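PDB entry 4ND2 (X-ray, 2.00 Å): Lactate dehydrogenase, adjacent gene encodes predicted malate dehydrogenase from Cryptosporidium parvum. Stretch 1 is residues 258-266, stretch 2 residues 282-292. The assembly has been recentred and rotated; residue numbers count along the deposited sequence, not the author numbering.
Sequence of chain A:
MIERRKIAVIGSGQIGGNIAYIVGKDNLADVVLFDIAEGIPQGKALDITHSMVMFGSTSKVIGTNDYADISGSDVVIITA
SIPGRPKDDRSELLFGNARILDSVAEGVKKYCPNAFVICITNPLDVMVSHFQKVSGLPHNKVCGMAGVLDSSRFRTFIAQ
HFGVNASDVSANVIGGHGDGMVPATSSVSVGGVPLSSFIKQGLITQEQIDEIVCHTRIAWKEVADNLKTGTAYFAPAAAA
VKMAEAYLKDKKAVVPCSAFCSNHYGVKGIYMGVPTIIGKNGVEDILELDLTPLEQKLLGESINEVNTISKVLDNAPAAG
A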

# COMPACT_ATOMS: atom_id res chain seq x y z
N SER A 258 13.42 -16.14 -17.48
CA SER A 258 14.29 -16.63 -18.55
C SER A 258 15.57 -15.81 -18.53
O SER A 258 15.57 -14.63 -18.89
CB SER A 258 13.59 -16.53 -19.91
OG SER A 258 14.35 -17.18 -20.92
N ALA A 259 16.65 -16.44 -18.07
CA ALA A 259 17.95 -15.78 -17.92
C ALA A 259 19.06 -16.61 -18.54
O ALA A 259 18.90 -17.81 -18.76
CB ALA A 259 18.23 -15.53 -16.45
N PHE A 260 20.19 -15.96 -18.80
CA PHE A 260 21.34 -16.63 -19.43
C PHE A 260 22.07 -17.50 -18.41
O PHE A 260 22.77 -17.00 -17.52
CB PHE A 260 22.29 -15.60 -20.04
CG PHE A 260 23.31 -16.19 -20.96
CD1 PHE A 260 24.66 -16.19 -20.62
CD2 PHE A 260 22.94 -16.75 -22.17
CE1 PHE A 260 25.61 -16.74 -21.47
CE2 PHE A 260 23.88 -17.30 -23.03
CZ PHE A 260 25.22 -17.30 -22.68
N CYS A 261 21.88 -18.82 -18.54
CA CYS A 261 22.40 -19.80 -17.59
C CYS A 261 23.66 -20.47 -18.14
O CYS A 261 23.60 -21.15 -19.17
CB CYS A 261 21.31 -20.84 -17.31
SG CYS A 261 21.71 -22.00 -15.99
N SER A 262 24.78 -20.29 -17.45
CA SER A 262 26.10 -20.73 -17.96
C SER A 262 26.82 -21.78 -17.12
O SER A 262 27.56 -22.60 -17.67
CB SER A 262 27.01 -19.51 -18.13
OG SER A 262 26.58 -18.70 -19.21
N ASN A 263 26.65 -21.76 -15.80
CA ASN A 263 27.35 -22.71 -14.92
C ASN A 263 26.41 -23.45 -13.98
O ASN A 263 26.80 -23.83 -12.87
CB ASN A 263 28.43 -21.97 -14.12
CG ASN A 263 29.52 -21.39 -15.00
OD1 ASN A 263 30.10 -22.10 -15.83
ND2 ASN A 263 29.83 -20.11 -14.81
N HIS A 264 25.18 -23.66 -14.42
CA HIS A 264 24.16 -24.33 -13.61
C HIS A 264 23.28 -25.21 -14.48
O HIS A 264 23.21 -25.01 -15.69
CB HIS A 264 23.28 -23.29 -12.89
CG HIS A 264 24.04 -22.14 -12.30
ND1 HIS A 264 24.56 -22.16 -11.03
CD2 HIS A 264 24.37 -20.93 -12.82
CE1 HIS A 264 25.16 -21.01 -10.78
NE2 HIS A 264 25.06 -20.25 -11.86
N TYR A 265 22.64 -26.20 -13.86
CA TYR A 265 21.69 -27.09 -14.53
C TYR A 265 22.25 -27.82 -15.75
O TYR A 265 21.50 -28.19 -16.66
CB TYR A 265 20.41 -26.33 -14.90
CG TYR A 265 19.70 -25.72 -13.71
CD1 TYR A 265 19.85 -24.37 -13.40
CD2 TYR A 265 18.90 -26.49 -12.88
CE1 TYR A 265 19.22 -23.81 -12.31
CE2 TYR A 265 18.26 -25.94 -11.78
CZ TYR A 265 18.42 -24.60 -11.50
OH TYR A 265 17.78 -24.06 -10.41
N GLY A 266 23.57 -28.04 -15.77
CA GLY A 266 24.23 -28.77 -16.85
C GLY A 266 24.23 -28.11 -18.22
O GLY A 266 24.40 -28.79 -19.23
N GLY A 282 20.73 -6.03 -12.36
CA GLY A 282 19.98 -6.95 -13.20
C GLY A 282 19.96 -8.35 -12.62
O GLY A 282 19.73 -8.52 -11.42
N VAL A 283 20.20 -9.35 -13.46
CA VAL A 283 20.31 -10.73 -13.01
C VAL A 283 21.69 -10.91 -12.37
O VAL A 283 22.70 -10.89 -13.06
CB VAL A 283 20.13 -11.74 -14.18
CG1 VAL A 283 20.33 -13.17 -13.69
CG2 VAL A 283 18.75 -11.58 -14.80
N GLU A 284 21.71 -11.05 -11.05
CA GLU A 284 22.96 -11.04 -10.29
C GLU A 284 23.45 -12.44 -9.90
O GLU A 284 24.63 -12.62 -9.60
CB GLU A 284 22.80 -10.16 -9.05
CG GLU A 284 22.56 -8.70 -9.40
CD GLU A 284 22.29 -7.81 -8.21
OE1 GLU A 284 22.01 -6.61 -8.43
OE2 GLU A 284 22.35 -8.28 -7.06
N ASP A 285 22.56 -13.43 -9.91
CA ASP A 285 22.93 -14.81 -9.61
C ASP A 285 21.83 -15.76 -10.06
O ASP A 285 20.71 -15.33 -10.35
CB ASP A 285 23.19 -14.97 -8.10
CG ASP A 285 24.17 -16.10 -7.78
OD1 ASP A 285 24.34 -16.40 -6.57
OD2 ASP A 285 24.77 -16.68 -8.70
N ILE A 286 22.16 -17.05 -10.13
CA ILE A 286 21.18 -18.10 -10.39
C ILE A 286 21.30 -19.17 -9.30
O ILE A 286 22.40 -19.61 -8.99
CB ILE A 286 21.40 -18.75 -11.78
CG1 ILE A 286 21.05 -17.75 -12.89
CG2 ILE A 286 20.55 -20.01 -11.93
CD1 ILE A 286 21.52 -18.16 -14.26
N LEU A 287 20.16 -19.58 -8.74
CA LEU A 287 20.13 -20.60 -7.70
C LEU A 287 19.95 -22.00 -8.30
O LEU A 287 19.24 -22.16 -9.30
CB LEU A 287 19.00 -20.34 -6.70
CG LEU A 287 18.99 -18.97 -6.03
CD1 LEU A 287 17.85 -18.89 -5.02
CD2 LEU A 287 20.32 -18.67 -5.35
N GLU A 288 20.59 -22.99 -7.68
CA GLU A 288 20.52 -24.38 -8.14
C GLU A 288 19.55 -25.19 -7.28
O GLU A 288 19.87 -25.56 -6.14
CB GLU A 288 21.91 -25.02 -8.09
CG GLU A 288 22.95 -24.33 -8.95
CD GLU A 288 24.33 -24.96 -8.87
OE1 GLU A 288 24.58 -25.77 -7.95
OE2 GLU A 288 25.18 -24.63 -9.73
N LEU A 289 18.37 -25.48 -7.83
CA LEU A 289 17.39 -26.33 -7.15
C LEU A 289 17.88 -27.78 -7.06
O LEU A 289 18.67 -28.22 -7.89
CB LEU A 289 16.05 -26.31 -7.90
CG LEU A 289 15.27 -24.99 -7.90
CD1 LEU A 289 14.11 -25.06 -8.88
CD2 LEU A 289 14.76 -24.67 -6.50
N ASP A 290 17.39 -28.50 -6.06
CA ASP A 290 17.70 -29.91 -5.89
C ASP A 290 16.71 -30.73 -6.70
O ASP A 290 15.62 -31.05 -6.23
CB ASP A 290 17.65 -30.30 -4.41
CG ASP A 290 18.18 -31.70 -4.14
OD1 ASP A 290 19.07 -32.17 -4.89
OD2 ASP A 290 17.71 -32.33 -3.16
N LEU A 291 17.08 -31.06 -7.94
CA LEU A 291 16.20 -31.78 -8.85
C LEU A 291 16.40 -33.29 -8.73
O LEU A 291 17.53 -33.77 -8.61
CB LEU A 291 16.46 -31.35 -10.29
CG LEU A 291 16.23 -29.87 -10.61
CD1 LEU A 291 16.59 -29.59 -12.06
CD2 LEU A 291 14.79 -29.47 -10.32
N THR A 292 15.30 -34.03 -8.80
CA THR A 292 15.34 -35.48 -8.87
C THR A 292 15.85 -35.91 -10.25
O THR A 292 15.84 -35.10 -11.18
CB THR A 292 13.95 -36.10 -8.65
OG1 THR A 292 13.06 -35.66 -9.68
CG2 THR A 292 13.39 -35.72 -7.28

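The polar part of this contact rests on two side chains of the first stretch, Y265 and H264, which meet the backbone of L287 and L289 and the carboxylate of E288. Y265 OH is used twice. It donates to L287 O at 2.6 Å, a short bond, and accepts from L289 N at 3.0 Å, with an N-H...O angle of 170° that is close to linear. The direction of each bond follows from the partner: a backbone carbonyl can only accept and a backbone amide can only donate, so the hydroxyl must give its proton to the first and receive one from the second. One phenol oxygen thus satisfies two backbone groups that flank E288 in a stretch of loop. The CA-to-CB bond of Y265 points sideways, but with chi1 at -59° (m) the ring brings its hydroxyl in to these atoms.

H264 supplies the second polar link. Its ND1 donates to E288 OE2 at 2.9 Å, with an N-H...O angle of 148°, bent but well within the range of a hydrogen bond. The carboxylate oxygen lies at the ring edge, near the ring plane, where the in-plane N-H of an imidazole can reach it. The CA-to-CB bond of E288 is sideways to the first stretch; chi1 at -60° (m) and chi2 at 179° (t) extend the side chain so that its end comes nearer.

The same imidazole is packed over one face by I286. I286 CB sits 4.1 Å from the centroid of the H264 ring (CG, ND1, CD2, CE1, NE2), 25° off the ring normal, which is CH-pi geometry. I286 O lies over a face as well, 3.6 Å from H264 CE1; this position is distinct from that of the carboxylate at the edge, so the ring's donor and its face serve different partners.

I286 also ties the strand of the first stretch to the tyrosine. Its CB points toward that stretch, and its CD1 reaches 4.1 Å from C261 CB and 3.7 Å from F260 O, while its CG2 lies 4.0 Å from Y265 CE1. Across the tyrosine ring, L291 CD1 approaches Y265 CD2 at 4.0 Å; both aliphatic contacts are at the ring edge. Further back along the strand, A259 CB meets V283 CG1 at 4.2 Å, an apolar contact between two side chains that point toward each other's stretch.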